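Local coordinates for protein N5-Carboxyaminoimidazole ribonucleotide synthetase (Staphylococcus aureus subsp. aureus, PDB 3ORQ) that catalyses the ATP-dependent conversion of 5-aminoimidazole ribonucleotide and bicarbonate to N5-carboxyaminoimidazole ribonucleotide in purine biosynthesis, at residues G101-A104 / I105-Q109; R111-E114 / K115-L118; T234-A237 / K238-V241. All blocks are in the same frame, centred on the assembly; numbering follows the deposited sequence.

Interaction 1: residues G101-A104 / I105-Q109; sequences GYQA and IQLLQ
Ala-104 and Leu-108 meet across the first turn of helix 103-109, a short helix that starts directly after Tyr-102 at the N-cap position. The carbonyl of Ala-104 accepts the amide hydrogen of Leu-108, with N to O at 2.9 Å, and the leucine side chain folds back over that same oxygen, its CG 3.2 Å from Ala-104 O. The polar atom is thus gripped by one N-H and covered by hydrocarbon. Farther out, Leu-108 packs on Ile-248, Phe-250 and Pro-273, while the methyl of Ala-104 and the side chain of Ile-105 lie against Tyr-79 of strand 76-79, which joins this turn to the parallel sheet of the preATP-grasp domain.

Helix starts leave amides without a partner one turn earlier, and Ile-105 illustrates a common remedy: its N gives its hydrogen to a water at 3.0 Å, and this water lies 2.9 Å from Gly-101 O, to which it can donate. The next amide already has a protein acceptor, for Gln-106 N reaches Tyr-102 O at 2.9 Å, the first main-chain bond of the helix.

The side chains of this last pair run side by side in the same direction. Tyr-102 has CG placed between its backbone N and carbonyl carbon (chi1 65°), which swings the ring alongside the extended Gln-106, and the ring also rests on Leu-89 and Lys-90 of helix 86-95. Ring and amide planes are only 8° apart, and the glutamine touches the ring through a single oxygen, OE1 lying 3.6 Å from Tyr-102 CE2.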
loop_
_atom_site.group_PDB
_atom_site.type_symbol
_atom_site.label_atom_id
_atom_site.label_comp_id
_atom_site.label_asym_id
_atom_site.label_seq_id
_atom_site.Cartn_x
_atom_site.Cartn_y
_atom_site.Cartn_z
ATOM N N GLY A 101 12.796 9.522 -20.858
ATOM C CA GLY A 101 13.689 9.580 -22.055
ATOM C C GLY A 101 14.185 8.184 -22.395
ATOM O O GLY A 101 13.625 7.184 -21.899
ATOM N N TYR A 102 15.194 8.083 -23.252
ATOM C CA TYR A 102 15.743 6.786 -23.663
ATOM C C TYR A 102 17.234 6.673 -23.310
ATOM O O TYR A 102 17.815 5.600 -23.406
ATOM C CB TYR A 102 15.540 6.541 -25.172
ATOM C CG TYR A 102 16.322 7.522 -26.016
ATOM C CD1 TYR A 102 15.845 8.827 -26.215
ATOM C CD2 TYR A 102 17.570 7.185 -26.542
ATOM C CE1 TYR A 102 16.555 9.753 -26.959
ATOM C CE2 TYR A 102 18.299 8.118 -27.298
ATOM C CZ TYR A 102 17.780 9.403 -27.494
ATOM O OH TYR A 102 18.481 10.340 -28.227
ATOM N N GLN A 103 17.841 7.767 -22.889
ATOM C CA GLN A 103 19.282 7.768 -22.629
ATOM C C GLN A 103 19.642 6.818 -21.486
ATOM O O GLN A 103 20.622 6.079 -21.571
ATOM C CB GLN A 103 19.786 9.193 -22.322
ATOM C CG GLN A 103 21.288 9.272 -22.091
ATOM C CD GLN A 103 21.717 10.552 -21.380
ATOM O OE1 GLN A 103 20.969 11.089 -20.572
ATOM N NE2 GLN A 103 22.948 11.019 -21.648
ATOM N N ALA A 104 18.876 6.882 -20.398
ATOM C CA ALA A 104 19.180 6.064 -19.236
ATOM C C ALA A 104 19.226 4.623 -19.691
ATOM O O ALA A 104 20.220 3.928 -19.474
ATOM C CB ALA A 104 18.132 6.255 -18.139
ATOM N N ILE A 105 18.160 4.186 -20.361
ATOM C CA ILE A 105 18.050 2.813 -20.815
ATOM C C ILE A 105 19.143 2.440 -21.768
ATOM O O ILE A 105 19.791 1.442 -21.541
ATOM C CB ILE A 105 16.708 2.520 -21.489
ATOM C CG1 ILE A 105 15.580 2.519 -20.456
ATOM C CG2 ILE A 105 16.779 1.189 -22.233
ATOM C CD1 ILE A 105 15.507 1.285 -19.548
ATOM N N GLN A 106 19.337 3.222 -22.830
ATOM C CA GLN A 106 20.365 2.937 -23.847
ATOM C C GLN A 106 21.713 2.629 -23.210
ATOM O O GLN A 106 22.403 1.670 -23.550
ATOM C CB GLN A 106 20.526 4.145 -24.791
ATOM C CG GLN A 106 21.727 4.072 -25.774
ATOM C CD GLN A 106 22.101 5.446 -26.385
ATOM O OE1 GLN A 106 21.293 6.389 -26.413
ATOM N NE2 GLN A 106 23.333 5.554 -26.872
ATOM N N LEU A 107 22.076 3.490 -22.276
ATOM C CA LEU A 107 23.408 3.562 -21.768
ATOM C C LEU A 107 23.604 2.523 -20.656
ATOM O O LEU A 107 24.663 1.905 -20.570
ATOM C CB LEU A 107 23.608 4.983 -21.301
ATOM C CG LEU A 107 24.952 5.485 -20.864
ATOM C CD1 LEU A 107 24.917 7.016 -20.822
ATOM C CD2 LEU A 107 25.223 4.873 -19.487
ATOM N N LEU A 108 22.568 2.287 -19.842
ATOM C CA LEU A 108 22.676 1.310 -18.763
ATOM C C LEU A 108 22.382 -0.145 -19.132
ATOM O O LEU A 108 22.596 -1.022 -18.318
ATOM C CB LEU A 108 21.852 1.738 -17.538
ATOM C CG LEU A 108 22.213 3.154 -17.066
ATOM C CD1 LEU A 108 21.196 3.666 -16.058
ATOM C CD2 LEU A 108 23.671 3.262 -16.568
ATOM N N GLN A 109 21.891 -0.386 -20.347
ATOM C CA GLN A 109 21.592 -1.739 -20.851
ATOM C C GLN A 109 22.875 -2.527 -20.974
ATOM O O GLN A 109 22.929 -3.735 -20.737
ATOM C CB GLN A 109 21.030 -1.655 -22.268
ATOM C CG GLN A 109 19.552 -1.683 -22.376
ATOM C CD GLN A 109 19.085 -1.510 -23.806
ATOM O OE1 GLN A 109 17.944 -1.856 -24.130
ATOM N NE2 GLN A 109 19.953 -0.964 -24.674
HETATM O O HOH W 1 15.702 5.962 -20.348
#

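Interaction 2: residues R111-E114 / K115-L118; sequences RLTE and KETL. With ADP (adenosine-5'-diphosphate), chain D.
With OG1 of Thr-117 turned beside its own backbone N and anti to the carbonyl carbon (chi1 -58°), the hydroxyl points back down the helix and donates to Thr-113 O at 2.8 Å. Thr-117 N also donates to that oxygen, at 3.0 Å, and the two donors arrive from opposite faces of the carbonyl plane. One acceptor therefore carries two bonds, a common way for a threonine within a helix to satisfy its hydroxyl, by bonding to the carbonyl one turn earlier.

Leu-112, its CG anti to the backbone N (chi1 176°), slants across Glu-116 one turn on, the methyl CD1 coming to 4.0 Å from Glu-116 OE2. Lys-115 behaves differently. Its CB and CG lie over the carbonyl of Arg-111, each 3.5 Å from Arg-111 O, before the chain bends at its last carbon-carbon bond and takes the ammonium group into a salt bridge with Glu-186. Glu-114 reaches out as an extended chain, and its OE2 accepts from the backbone N of Ile-271; at the same turn, CG of Leu-118 covers Glu-114 O at 3.1 Å.

At the start of the helix, the extended Arg-111 carries its guanidinium to the nucleotide. NH2 donates to O1B of ADP at 3.1 Å, with 159° at the hydrogen, and the oxygen approaches the edge of the group near its plane. Glu-186, the partner of Lys-115, also hydrogen-bonds ADP, so successive turns of helix 111-120 serve, directly and in the second shell, the nucleotide pocket of an ATP-grasp ligase.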
loop_
_atom_site.group_PDB
_atom_site.type_symbol
_atom_site.label_atom_id
_atom_site.label_comp_id
_atom_site.label_asym_id
_atom_site.label_seq_id
_atom_site.Cartn_x
_atom_site.Cartn_y
_atom_site.Cartn_z
ATOM N N ARG A 111 26.737 -3.111 -20.041
ATOM C CA ARG A 111 27.792 -2.980 -19.019
ATOM C C ARG A 111 29.003 -2.149 -19.430
ATOM O O ARG A 111 29.528 -1.392 -18.623
ATOM C CB ARG A 111 28.291 -4.355 -18.571
ATOM C CG ARG A 111 27.260 -5.192 -17.832
ATOM C CD ARG A 111 27.956 -6.213 -16.987
ATOM N NE ARG A 111 27.034 -7.179 -16.405
ATOM C CZ ARG A 111 26.462 -7.055 -15.214
ATOM N NH1 ARG A 111 26.688 -5.981 -14.485
ATOM N NH2 ARG A 111 25.646 -8.002 -14.761
ATOM N N LEU A 112 29.468 -2.293 -20.668
ATOM C CA LEU A 112 30.616 -1.494 -21.133
ATOM C C LEU A 112 30.267 -0.013 -21.173
ATOM O O LEU A 112 31.041 0.831 -20.714
ATOM C CB LEU A 112 31.092 -1.948 -22.511
ATOM C CG LEU A 112 32.226 -1.148 -23.162
ATOM C CD1 LEU A 112 33.470 -1.081 -22.261
ATOM C CD2 LEU A 112 32.587 -1.727 -24.536
ATOM N N THR A 113 29.100 0.299 -21.724
ATOM C CA THR A 113 28.673 1.698 -21.852
ATOM C C THR A 113 28.418 2.281 -20.468
ATOM O O THR A 113 28.737 3.438 -20.201
ATOM C CB THR A 113 27.470 1.816 -22.814
ATOM O OG1 THR A 113 27.892 1.360 -24.109
ATOM C CG2 THR A 113 27.018 3.234 -22.956
ATOM N N GLU A 114 27.905 1.442 -19.579
ATOM C CA GLU A 114 27.649 1.817 -18.192
ATOM C C GLU A 114 28.940 2.167 -17.455
ATOM O O GLU A 114 29.016 3.193 -16.767
ATOM C CB GLU A 114 26.933 0.688 -17.472
ATOM C CG GLU A 114 26.723 0.899 -15.982
ATOM C CD GLU A 114 25.756 -0.122 -15.385
ATOM O OE1 GLU A 114 25.805 -1.314 -15.761
ATOM O OE2 GLU A 114 24.930 0.263 -14.535
ATOM N N LYS A 115 29.951 1.309 -17.597
ATOM C CA LYS A 115 31.248 1.547 -16.975
ATOM C C LYS A 115 31.919 2.783 -17.551
ATOM O O LYS A 115 32.384 3.620 -16.786
ATOM C CB LYS A 115 32.160 0.313 -17.031
ATOM C CG LYS A 115 31.782 -0.759 -16.014
ATOM C CD LYS A 115 32.453 -2.097 -16.307
ATOM C CE LYS A 115 31.719 -3.240 -15.573
ATOM N NZ LYS A 115 31.638 -2.974 -14.110
ATOM N N GLU A 116 31.924 2.916 -18.874
ATOM C CA GLU A 116 32.538 4.072 -19.536
ATOM C C GLU A 116 31.932 5.365 -19.011
ATOM O O GLU A 116 32.654 6.282 -18.606
ATOM C CB GLU A 116 32.345 4.004 -21.049
ATOM C CG GLU A 116 33.296 3.058 -21.783
ATOM C CD GLU A 116 32.991 2.949 -23.281
ATOM O OE1 GLU A 116 31.868 3.329 -23.698
ATOM O OE2 GLU A 116 33.870 2.477 -24.044
ATOM N N THR A 117 30.593 5.406 -18.972
ATOM C CA THR A 117 29.888 6.605 -18.555
ATOM C C THR A 117 30.266 6.991 -17.129
ATOM O O THR A 117 30.533 8.171 -16.837
ATOM C CB THR A 117 28.359 6.424 -18.642
ATOM O OG1 THR A 117 27.999 6.087 -19.984
ATOM C CG2 THR A 117 27.646 7.704 -18.240
ATOM N N LEU A 118 30.295 5.995 -16.249
ATOM C CA LEU A 118 30.630 6.247 -14.854
ATOM C C LEU A 118 32.039 6.859 -14.714
ATOM O O LEU A 118 32.225 7.891 -14.055
ATOM C CB LEU A 118 30.492 4.957 -14.043
ATOM C CG LEU A 118 29.120 4.288 -13.907
ATOM C CD1 LEU A 118 29.206 2.942 -13.123
ATOM C CD2 LEU A 118 28.113 5.246 -13.264
HETATM P PB ADP D . 23.985 -8.355 -11.389
HETATM O O1B ADP D . 23.845 -7.180 -12.322
HETATM O O2B ADP D . 23.396 -8.258 -10.009
HETATM O O3B ADP D . 23.654 -9.649 -12.079
HETATM P PA ADP D . 26.484 -7.448 -10.374
HETATM O O1A ADP D . 27.509 -6.944 -11.358
HETATM O O2A ADP D . 25.628 -6.446 -9.641
HETATM O O3A ADP D . 25.558 -8.550 -11.115
HETATM O "O5'" ADP D . 27.179 -8.377 -9.263
HETATM C "C5'" ADP D . 26.416 -9.184 -8.384
HETATM C "C4'" ADP D . 27.230 -9.438 -7.128
HETATM O "O4'" ADP D . 28.488 -10.088 -7.446
HETATM C "C3'" ADP D . 27.595 -8.152 -6.383
HETATM O "O3'" ADP D . 26.599 -7.711 -5.453
HETATM C "C2'" ADP D . 28.878 -8.549 -5.669
HETATM O "O2'" ADP D . 28.590 -9.087 -4.391
HETATM C "C1'" ADP D . 29.516 -9.601 -6.569
HETATM N N9 ADP D . 30.499 -8.843 -7.374
HETATM C C8 ADP D . 30.269 -8.329 -8.602
HETATM N N7 ADP D . 31.344 -7.650 -9.070
HETATM C C5 ADP D . 32.295 -7.757 -8.106
HETATM C C6 ADP D . 33.695 -7.281 -7.962
HETATM N N6 ADP D . 34.258 -6.550 -8.962
HETATM N N1 ADP D . 34.337 -7.585 -6.809
HETATM C C2 ADP D . 33.756 -8.301 -5.817
HETATM N N3 ADP D . 32.485 -8.768 -5.878
HETATM C C4 ADP D . 31.733 -8.526 -6.987
#

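Interaction 3: residues T234-A237 / K238-V241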
loop_
_atom_site.group_PDB
_atom_site.type_symbol
_atom_site.label_atom_id
_atom_site.label_comp_id
_atom_site.label_asym_id
_atom_site.label_seq_id
_atom_site.Cartn_x
_atom_site.Cartn_y
_atom_site.Cartn_z
ATOM N N THR A 234 26.554 7.744 3.374
ATOM C CA THR A 234 25.499 8.562 2.752
ATOM C C THR A 234 26.065 9.751 1.970
ATOM O O THR A 234 25.815 9.897 0.761
ATOM C CB THR A 234 24.495 9.071 3.807
ATOM O OG1 THR A 234 23.844 7.952 4.399
ATOM C CG2 THR A 234 23.462 9.984 3.219
ATOM N N ALA A 235 26.841 10.589 2.655
ATOM C CA ALA A 235 27.377 11.773 2.038
ATOM C C ALA A 235 28.239 11.440 0.797
ATOM O O ALA A 235 28.097 12.080 -0.250
ATOM C CB ALA A 235 28.170 12.628 3.091
ATOM N N GLU A 236 29.122 10.450 0.908
ATOM C CA GLU A 236 29.974 10.112 -0.239
ATOM C C GLU A 236 29.131 9.490 -1.388
ATOM O O GLU A 236 29.339 9.761 -2.588
ATOM C CB GLU A 236 31.125 9.206 0.189
ATOM C CG GLU A 236 32.160 8.960 -0.911
ATOM C CD GLU A 236 33.342 8.078 -0.466
ATOM O OE1 GLU A 236 33.415 7.693 0.724
ATOM O OE2 GLU A 236 34.204 7.784 -1.318
ATOM N N ALA A 237 28.140 8.691 -0.996
ATOM C CA ALA A 237 27.191 8.141 -1.950
ATOM C C ALA A 237 26.430 9.249 -2.674
ATOM O O ALA A 237 26.236 9.181 -3.869
ATOM C CB ALA A 237 26.235 7.135 -1.283
ATOM N N LYS A 238 26.071 10.301 -1.970
ATOM C CA LYS A 238 25.353 11.374 -2.665
ATOM C C LYS A 238 26.249 12.100 -3.658
ATOM O O LYS A 238 25.809 12.463 -4.754
ATOM C CB LYS A 238 24.710 12.347 -1.700
ATOM C CG LYS A 238 23.500 11.777 -1.018
ATOM C CD LYS A 238 22.913 12.818 -0.014
ATOM C CE LYS A 238 21.808 12.204 0.823
ATOM N NZ LYS A 238 21.125 13.210 1.708
ATOM N N GLU A 239 27.513 12.287 -3.282
ATOM C CA GLU A 239 28.470 12.970 -4.156
ATOM C C GLU A 239 28.570 12.214 -5.468
ATOM O O GLU A 239 28.631 12.832 -6.524
ATOM C CB GLU A 239 29.858 13.094 -3.497
ATOM C CG GLU A 239 29.939 14.096 -2.322
ATOM C CD GLU A 239 31.253 13.986 -1.465
ATOM O OE1 GLU A 239 32.024 13.010 -1.606
ATOM O OE2 GLU A 239 31.504 14.877 -0.628
ATOM N N GLN A 240 28.598 10.876 -5.406
ATOM C CA GLN A 240 28.698 10.111 -6.622
ATOM C C GLN A 240 27.434 10.273 -7.464
ATOM O O GLN A 240 27.515 10.395 -8.685
ATOM C CB GLN A 240 28.988 8.648 -6.329
ATOM C CG GLN A 240 30.220 8.439 -5.480
ATOM C CD GLN A 240 31.498 8.847 -6.223
ATOM O OE1 GLN A 240 31.839 8.246 -7.242
ATOM N NE2 GLN A 240 32.189 9.894 -5.724
ATOM N N VAL A 241 26.264 10.274 -6.820
ATOM C CA VAL A 241 25.005 10.464 -7.543
ATOM C C VAL A 241 24.960 11.806 -8.256
ATOM O O VAL A 241 24.634 11.888 -9.447
ATOM C CB VAL A 241 23.777 10.301 -6.630
ATOM C CG1 VAL A 241 22.539 10.611 -7.398
ATOM C CG2 VAL A 241 23.691 8.844 -6.102
#
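Helix 234-245 lies against the large antiparallel sheet of the ATP-grasp region, and its first two turns exemplify an amphipathic helix on a sheet. Thr-234 and Lys-238 stand one turn apart on it, joined by a backbone bond from Lys-238 N to Thr-234 O at 2.8 Å. Their side chains run alongside each other in the same direction, the fully extended lysine drawing CE to 3.7 Å from Thr-234 CG2, an aliphatic touch that leaves the charged end beyond the methyl.

Ala-237 marks the buried side: with Val-241 it packs on Leu-197, while other sheet residues such as Leu-212 and Phe-258 also meet the alanine. Val-241 CG2 sits 3.4 Å from Ala-237 O, beside the oxygen that accepts the hydrogen bond from Val-241 N.

On another flank Glu-239 OE1 lies over the start of Glu-236, 3.8 Å from its CA, and slants across CG. The two carboxylates are turned 59° apart and do not meet; that of Glu-236 forms a salt bridge with Lys-233. Gln-240 bends at its second torsion (-67°) and its OE1 accepts the hydrogen bond of Lys-124 N, while its CG lies 3.3 Å from Glu-236 O.

Followed from the N terminus, the three contacts come strictly in series, with no nesting or crossing, and each closes only a turn or so of helix. Interaction 1 belongs to helix 103-109 of the preATP-grasp range; the chain passes straight into helix 111-120 and interaction 2, and the two touch where Leu-107 packs on Thr-113 and Thr-117, and Leu-108 on Glu-114. Ile-248 adjoins both. Interaction 3, in helix 234-245, lies apart, its nearest atoms about 7 Å from interaction 2. Strand 266-272 connects these two: Leu-118 and Gln-240 both pack on Val-268, so the helices share the same strand, outermost in the large sheet within this chain.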